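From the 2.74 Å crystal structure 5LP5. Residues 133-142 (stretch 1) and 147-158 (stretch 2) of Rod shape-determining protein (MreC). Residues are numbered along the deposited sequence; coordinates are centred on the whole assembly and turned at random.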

# COMPACT_ATOMS: atom_id res chain seq x y z
N GLN C 133 21.84 -25.98 -5.32
CA GLN C 133 21.52 -24.61 -5.71
C GLN C 133 20.47 -24.59 -6.85
O GLN C 133 20.44 -25.49 -7.66
CB GLN C 133 22.80 -23.85 -6.12
CG GLN C 133 22.62 -22.38 -6.41
CD GLN C 133 23.94 -21.63 -6.63
OE1 GLN C 133 23.94 -20.41 -6.92
NE2 GLN C 133 25.07 -22.32 -6.43
N ALA C 134 19.62 -23.56 -6.90
CA ALA C 134 18.71 -23.37 -8.02
C ALA C 134 19.44 -22.74 -9.20
O ALA C 134 20.02 -21.63 -9.07
CB ALA C 134 17.53 -22.52 -7.60
N ILE C 135 19.43 -23.43 -10.34
CA ILE C 135 20.02 -22.92 -11.60
C ILE C 135 19.00 -22.44 -12.62
O ILE C 135 19.35 -21.70 -13.53
CB ILE C 135 20.96 -23.94 -12.29
CG1 ILE C 135 20.19 -25.20 -12.75
CG2 ILE C 135 22.09 -24.31 -11.35
CD1 ILE C 135 21.02 -26.14 -13.62
N GLY C 136 17.75 -22.87 -12.51
CA GLY C 136 16.71 -22.44 -13.47
C GLY C 136 15.52 -23.37 -13.48
O GLY C 136 15.26 -24.05 -12.51
N ILE C 137 14.79 -23.38 -14.57
CA ILE C 137 13.61 -24.22 -14.68
C ILE C 137 13.61 -25.00 -15.97
O ILE C 137 14.42 -24.75 -16.85
CB ILE C 137 12.30 -23.39 -14.64
CG1 ILE C 137 12.19 -22.51 -15.90
CG2 ILE C 137 12.24 -22.53 -13.38
CD1 ILE C 137 10.93 -21.68 -15.96
N ALA C 138 12.68 -25.94 -16.08
CA ALA C 138 12.63 -26.83 -17.24
C ALA C 138 11.20 -27.10 -17.64
O ALA C 138 10.36 -27.36 -16.78
CB ALA C 138 13.35 -28.15 -16.92
N VAL C 139 10.93 -27.05 -18.93
CA VAL C 139 9.59 -27.36 -19.43
C VAL C 139 9.62 -28.34 -20.59
O VAL C 139 10.47 -28.23 -21.49
CB VAL C 139 8.85 -26.10 -19.95
CG1 VAL C 139 7.37 -26.40 -20.08
CG2 VAL C 139 9.09 -24.92 -19.02
N LEU C 140 8.70 -29.29 -20.56
CA LEU C 140 8.53 -30.21 -21.69
C LEU C 140 7.57 -29.57 -22.68
O LEU C 140 6.47 -29.19 -22.30
CB LEU C 140 7.99 -31.55 -21.21
CG LEU C 140 7.68 -32.60 -22.26
CD1 LEU C 140 8.95 -33.01 -22.98
CD2 LEU C 140 7.00 -33.81 -21.63
N GLU C 141 7.98 -29.43 -23.92
CA GLU C 141 7.13 -28.87 -24.98
C GLU C 141 7.37 -29.67 -26.25
O GLU C 141 8.52 -29.85 -26.67
CB GLU C 141 7.42 -27.40 -25.26
CG GLU C 141 6.98 -26.44 -24.16
CD GLU C 141 7.63 -25.06 -24.27
OE1 GLU C 141 8.79 -24.95 -24.75
OE2 GLU C 141 6.99 -24.07 -23.85
N LYS C 142 6.28 -30.14 -26.86
CA LYS C 142 6.35 -30.96 -28.05
C LYS C 142 7.48 -31.96 -27.98
O LYS C 142 8.35 -31.99 -28.84
CB LYS C 142 6.49 -30.09 -29.29
CG LYS C 142 5.18 -29.44 -29.69
CD LYS C 142 5.29 -28.61 -30.97
CE LYS C 142 4.03 -27.81 -31.23
NZ LYS C 142 3.92 -26.64 -30.29
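Stretch 2, residues 147-158: GFLNAHKRCAYS

Stretch 2 meets the strand 134-141 first as a short antiparallel partner and then as a folded loop. Its strand residues 147-149 run at 155° to stretch 1, with the two axes 4.6 Å apart at their closest. Past Leu149 the chain turns twice, through a type II turn from Leu149 to His152 and a type I turn from His152 to Cys155, and these bring Arg154 to Tyr157 back against the strand. Together the two stretches bury 619 Å².

At the start of the strand, Ala134 is held by side chains from the loop. Asn150 ND2 donates to Ala134 O at 3.0 Å, while Tyr157 OH lies 3.6 Å from Ala134 CB. The same tyrosine OH donates to Asn150 OD1 at 2.8 Å, so the asparagine amide ties the loop together as well as reaching across to the strand.

Ile135 points its CB away from stretch 2, yet its carbonyl is engaged: Asn150 N donates to Ile135 O at 2.7 Å, continuing the ladder just beyond the strand pairing. Its side chain still meets Leu149, with Ile135 CD1 and Leu149 CD2 4.2 Å apart.

Gly136 is where the backbones come closest in register, its CA 4.0 Å from Leu149 CA in a non-hydrogen-bonded pair. A CB here would clash at 2.5 Å with Leu149 CA and at 2.6 Å with Phe148 O, and phi/psi of 160/-157 calls for glycine on its own. Close approach and unusual backbone are bought with the same residue.

Ile137 is the centre of the contact, with 111 Å² covered. It forms the hydrogen-bonded pair with Phe148: Ile137 N donates to Phe148 O at 2.9 Å, nearly straight at 176°, and Phe148 N donates to Ile137 O at 2.8 Å. Both side chains lie on one face of the sheet, where Ile137 CG1 is 4.2 Å from Phe148 CB. The isoleucine also serves the returning loop, placing CD1 3.3 Å from Arg154 O and CG2 4.0 Å from Tyr157 CD2.

Ala138 pairs with Gly147, CA to CA 4.2 Å, without hydrogen bonds between them. Val139 then sets CG2 against the edge of the Phe148 ring, 4.0 Å from CE2.

Glu141 closes the contact with charge. Its OE2 takes a salt bridge from Arg154 NH2 at 3.0 Å; a weak hydrogen bond joins Arg154 NH1 to Glu141 OE1 at 3.5 Å. Two-point pairing thus pins the loop to the far end of the strand.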

# COMPACT_ATOMS: atom_id res chain seq x y z
N GLY C 147 15.60 -26.59 -20.84
CA GLY C 147 16.02 -25.90 -19.61
C GLY C 147 16.21 -24.42 -19.86
O GLY C 147 16.99 -24.03 -20.73
N PHE C 148 15.49 -23.60 -19.11
CA PHE C 148 15.66 -22.16 -19.15
C PHE C 148 16.31 -21.71 -17.86
O PHE C 148 15.68 -21.70 -16.81
CB PHE C 148 14.33 -21.45 -19.38
CG PHE C 148 13.59 -21.97 -20.56
CD1 PHE C 148 14.01 -21.68 -21.85
CD2 PHE C 148 12.50 -22.80 -20.40
CE1 PHE C 148 13.35 -22.20 -22.95
CE2 PHE C 148 11.83 -23.32 -21.49
CZ PHE C 148 12.26 -23.02 -22.77
N LEU C 149 17.58 -21.35 -17.96
CA LEU C 149 18.43 -21.14 -16.80
C LEU C 149 18.23 -19.75 -16.19
O LEU C 149 17.54 -18.91 -16.74
CB LEU C 149 19.89 -21.34 -17.18
CG LEU C 149 20.20 -22.70 -17.82
CD1 LEU C 149 21.67 -22.80 -18.20
CD2 LEU C 149 19.83 -23.87 -16.92
N ASN C 150 18.86 -19.53 -15.04
CA ASN C 150 18.77 -18.25 -14.33
C ASN C 150 19.13 -17.12 -15.31
O ASN C 150 20.13 -17.16 -16.03
CB ASN C 150 19.73 -18.16 -13.13
CG ASN C 150 19.21 -18.83 -11.88
OD1 ASN C 150 18.00 -18.91 -11.64
ND2 ASN C 150 20.15 -19.31 -11.04
N ALA C 151 18.26 -16.12 -15.36
CA ALA C 151 18.47 -14.94 -16.21
C ALA C 151 17.96 -15.09 -17.61
O ALA C 151 17.96 -14.09 -18.34
CB ALA C 151 19.93 -14.48 -16.22
N HIS C 152 17.43 -16.25 -17.99
CA HIS C 152 16.64 -16.36 -19.23
C HIS C 152 15.30 -15.61 -19.08
O HIS C 152 14.72 -15.58 -18.01
CB HIS C 152 16.41 -17.83 -19.63
CG HIS C 152 15.79 -18.03 -20.99
ND1 HIS C 152 16.23 -17.36 -22.11
CD2 HIS C 152 14.76 -18.80 -21.40
CE1 HIS C 152 15.52 -17.74 -23.16
NE2 HIS C 152 14.60 -18.59 -22.74
N LYS C 153 14.82 -15.03 -20.17
CA LYS C 153 13.51 -14.37 -20.23
C LYS C 153 12.36 -15.19 -19.59
O LYS C 153 11.43 -14.63 -19.02
CB LYS C 153 13.18 -14.07 -21.71
CG LYS C 153 12.01 -13.15 -22.00
CD LYS C 153 11.82 -12.97 -23.51
CE LYS C 153 10.49 -12.26 -23.81
NZ LYS C 153 10.43 -11.69 -25.18
N ARG C 154 12.42 -16.50 -19.73
CA ARG C 154 11.33 -17.40 -19.31
C ARG C 154 11.53 -18.01 -17.93
O ARG C 154 10.65 -18.70 -17.41
CB ARG C 154 11.22 -18.55 -20.30
CG ARG C 154 10.82 -18.12 -21.71
CD ARG C 154 10.52 -19.29 -22.60
NE ARG C 154 9.53 -20.20 -22.01
CZ ARG C 154 9.14 -21.35 -22.55
NH1 ARG C 154 9.64 -21.72 -23.72
NH2 ARG C 154 8.26 -22.12 -21.93
N CYS C 155 12.71 -17.78 -17.34
CA CYS C 155 13.03 -18.35 -16.05
C CYS C 155 12.50 -17.47 -14.96
O CYS C 155 12.93 -16.33 -14.82
CB CYS C 155 14.54 -18.53 -15.90
SG CYS C 155 15.01 -18.98 -14.23
N ALA C 156 11.56 -18.00 -14.19
CA ALA C 156 10.96 -17.29 -13.07
C ALA C 156 10.46 -18.28 -12.02
O ALA C 156 9.96 -19.34 -12.35
CB ALA C 156 9.81 -16.41 -13.53
N TYR C 157 10.62 -17.92 -10.75
CA TYR C 157 10.14 -18.76 -9.68
C TYR C 157 10.10 -18.02 -8.36
O TYR C 157 10.53 -16.89 -8.29
CB TYR C 157 10.97 -20.02 -9.58
CG TYR C 157 12.47 -19.83 -9.49
CD1 TYR C 157 13.11 -19.75 -8.27
CD2 TYR C 157 13.25 -19.81 -10.64
CE1 TYR C 157 14.49 -19.61 -8.18
CE2 TYR C 157 14.64 -19.69 -10.56
CZ TYR C 157 15.25 -19.58 -9.33
OH TYR C 157 16.62 -19.49 -9.29
N SER C 158 9.50 -18.64 -7.33
CA SER C 158 9.25 -17.98 -6.04
C SER C 158 10.37 -18.20 -5.03
O SER C 158 10.72 -19.34 -4.76
CB SER C 158 7.94 -18.45 -5.43
OG SER C 158 7.69 -17.66 -4.27